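Local structure of long form D7clu1 salivary protein (Culex quinquefasciatus, 6V4C) at residues I125-D129 with S130-D134. The protein binds and sequesters adenine nucleotides, ADP and ATP most tightly, inhibits platelet aggregation and aids the mosquito's blood feeding. Residues are numbered along the deposited sequence; the frame is centred on the assembly and turned at random.
With ADP (adenosine-5'-diphosphate), chain B.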
loop_
_atom_site.group_PDB
_atom_site.type_symbol
_atom_site.label_atom_id
_atom_site.label_comp_id
_atom_site.label_asym_id
_atom_site.label_seq_id
_atom_site.Cartn_x
_atom_site.Cartn_y
_atom_site.Cartn_z
ATOM N N ILE A 125 -5.082 -1.184 -17.283
ATOM C CA ILE A 125 -4.997 0.266 -17.141
ATOM C C ILE A 125 -4.502 0.645 -15.749
ATOM O O ILE A 125 -3.720 1.591 -15.592
ATOM C CB ILE A 125 -6.344 0.924 -17.491
ATOM C CG1 ILE A 125 -6.614 0.805 -18.993
ATOM C CG2 ILE A 125 -6.363 2.380 -17.056
ATOM C CD1 ILE A 125 -7.852 1.540 -19.460
ATOM N N TYR A 126 -4.932 -0.090 -14.724
ATOM C CA TYR A 126 -4.516 0.176 -13.354
ATOM C C TYR A 126 -3.321 -0.669 -12.923
ATOM O O TYR A 126 -3.088 -0.843 -11.723
ATOM C CB TYR A 126 -5.699 0.060 -12.395
ATOM C CG TYR A 126 -6.632 1.244 -12.526
ATOM C CD1 TYR A 126 -7.561 1.308 -13.556
ATOM C CD2 TYR A 126 -6.558 2.314 -11.644
ATOM C CE1 TYR A 126 -8.403 2.397 -13.693
ATOM C CE2 TYR A 126 -7.396 3.407 -11.771
ATOM C CZ TYR A 126 -8.317 3.442 -12.797
ATOM O OH TYR A 126 -9.153 4.527 -12.931
ATOM N N LEU A 127 -2.564 -1.197 -13.884
ATOM C CA LEU A 127 -1.232 -1.748 -13.639
ATOM C C LEU A 127 -1.248 -2.920 -12.661
ATOM O O LEU A 127 -0.259 -3.178 -11.971
ATOM C CB LEU A 127 -0.249 -0.658 -13.195
ATOM C CG LEU A 127 -0.399 0.676 -13.933
ATOM C CD1 LEU A 127 0.622 1.703 -13.465
ATOM C CD2 LEU A 127 -0.320 0.484 -15.444
ATOM N N LEU A 128 -2.371 -3.633 -12.582
ATOM C CA LEU A 128 -2.445 -4.851 -11.787
ATOM C C LEU A 128 -2.195 -6.107 -12.608
ATOM O O LEU A 128 -1.899 -7.161 -12.031
ATOM C CB LEU A 128 -3.800 -4.949 -11.083
ATOM C CG LEU A 128 -4.047 -3.901 -9.993
ATOM C CD1 LEU A 128 -5.482 -3.964 -9.509
ATOM C CD2 LEU A 128 -3.083 -4.101 -8.831
ATOM N N ASP A 129 -2.312 -6.019 -13.930
ATOM C CA ASP A 129 -1.954 -7.129 -14.803
ATOM C C ASP A 129 -0.473 -7.451 -14.635
ATOM O O ASP A 129 0.370 -6.552 -14.633
ATOM C CB ASP A 129 -2.247 -6.739 -16.249
ATOM C CG ASP A 129 -1.831 -7.803 -17.234
ATOM O OD1 ASP A 129 -2.632 -8.729 -17.482
ATOM O OD2 ASP A 129 -0.702 -7.709 -17.759
ATOM N N SER A 130 -0.163 -8.746 -14.503
ATOM C CA SER A 130 1.192 -9.154 -14.144
ATOM C C SER A 130 2.218 -8.697 -15.175
ATOM O O SER A 130 3.311 -8.246 -14.813
ATOM C CB SER A 130 1.257 -10.669 -13.949
ATOM O OG SER A 130 0.961 -11.347 -15.154
ATOM N N SER A 131 1.887 -8.802 -16.466
ATOM C CA SER A 131 2.844 -8.420 -17.501
ATOM C C SER A 131 3.044 -6.909 -17.556
ATOM O O SER A 131 4.175 -6.436 -17.715
ATOM C CB SER A 131 2.407 -8.966 -18.859
ATOM O OG SER A 131 2.447 -10.378 -18.860
ATOM N N VAL A 132 1.962 -6.140 -17.441
ATOM C CA VAL A 132 2.089 -4.685 -17.428
ATOM C C VAL A 132 2.887 -4.237 -16.209
ATOM O O VAL A 132 3.824 -3.436 -16.314
ATOM C CB VAL A 132 0.703 -4.019 -17.478
ATOM C CG1 VAL A 132 0.829 -2.513 -17.279
ATOM C CG2 VAL A 132 0.016 -4.327 -18.794
ATOM N N ARG A 133 2.568 -4.728 -15.063
ATOM C CA ARG A 133 3.231 -4.387 -13.785
ATOM C C ARG A 133 4.721 -4.676 -13.859
ATOM O O ARG A 133 5.435 -3.852 -13.642
ATOM C CB ARG A 133 2.555 -5.176 -12.696
ATOM C CG ARG A 133 3.133 -5.069 -11.314
ATOM C CD ARG A 133 2.681 -6.085 -10.333
ATOM N NE ARG A 133 3.205 -7.341 -10.660
ATOM C CZ ARG A 133 2.651 -8.471 -10.494
ATOM N NH1 ARG A 133 1.499 -8.573 -9.928
ATOM N NH2 ARG A 133 3.267 -9.525 -10.879
ATOM N N ASP A 134 5.046 -5.875 -14.271
ATOM C CA ASP A 134 6.449 -6.273 -14.227
ATOM C C ASP A 134 7.290 -5.514 -15.243
ATOM O O ASP A 134 8.449 -5.189 -14.962
ATOM C CB ASP A 134 6.575 -7.787 -14.408
ATOM C CG ASP A 134 6.076 -8.554 -13.200
ATOM O OD1 ASP A 134 6.015 -7.955 -12.099
ATOM O OD2 ASP A 134 5.744 -9.749 -13.341
HETATM P PB ADP B . 1.552 -12.722 -9.653
HETATM O O1B ADP B . 2.481 -13.034 -10.621
HETATM O O2B ADP B . 0.728 -13.804 -9.268
HETATM O O3B ADP B . 0.791 -11.639 -10.010
HETATM P PA ADP B . 2.237 -13.330 -6.895
HETATM O O1A ADP B . 3.262 -14.369 -6.580
HETATM O O2A ADP B . 0.944 -13.895 -6.796
HETATM O O3A ADP B . 2.404 -12.708 -8.298
HETATM O "O5'" ADP B . 2.209 -11.945 -6.261
HETATM C "C5'" ADP B . 1.311 -10.938 -6.674
HETATM C "C4'" ADP B . 1.094 -9.900 -5.597
HETATM O "O4'" ADP B . 2.081 -8.900 -5.629
HETATM C "C3'" ADP B . -0.120 -9.007 -5.716
HETATM O "O3'" ADP B . -1.265 -9.588 -5.185
HETATM C "C2'" ADP B . 0.268 -7.692 -5.046
HETATM O "O2'" ADP B . -0.278 -7.611 -3.799
HETATM C "C1'" ADP B . 1.735 -7.856 -4.821
HETATM N N9 ADP B . 2.540 -6.735 -5.195
HETATM C C8 ADP B . 2.555 -6.179 -6.392
HETATM N N7 ADP B . 3.383 -5.226 -6.510
HETATM C C5 ADP B . 3.962 -5.119 -5.304
HETATM C C6 ADP B . 4.942 -4.283 -4.781
HETATM N N6 ADP B . 5.528 -3.338 -5.431
HETATM N N1 ADP B . 5.287 -4.442 -3.528
HETATM C C2 ADP B . 4.700 -5.366 -2.833
HETATM N N3 ADP B . 3.804 -6.203 -3.213
HETATM C C4 ADP B . 3.455 -6.054 -4.471
#
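D129 holds the first turn of helix 130-139 with both its side chain and its backbone, and that same turn carries R133 to the bound ADP. The side chain of D129, its CG swung away from the backbone N (chi1 177°), places OD2 next to two amides at the helix start: OD2 accepts from V132 N at 3.1 Å through its anti lone pair, and more weakly from S131 N, whose N-H points well off the oxygen (122°). D129 O meanwhile accepts from R133 N at 2.9 Å, the first i to i+4 bond of the helix. Just upstream, L127 has positive phi and closes helix 121-125 as the C-prime residue of a Schellman motif; L127 CD2 packs on V132 CG1 at 3.7 Å, the two side chains crossing at about a right angle.

R133 extends from the turn and bends at chi3 (70°), bringing NH1 within 3.1 Å of O3B on the ADP beta phosphate, with a weaker bond from NH2 to that oxygen. Along the NE side of the guanidinium, R133 NE donates in its plane to D134 OD1 at 3.2 Å, from above the carboxylate plane, with weaker bonds from NH2 to the same carboxylate; this salt bridge should restrict the group's rotation. Y137 and K144 also bond the nucleotide. The whole is an N-capped helix directly after a Schellman motif, with its first turn forming part of the ADP pocket.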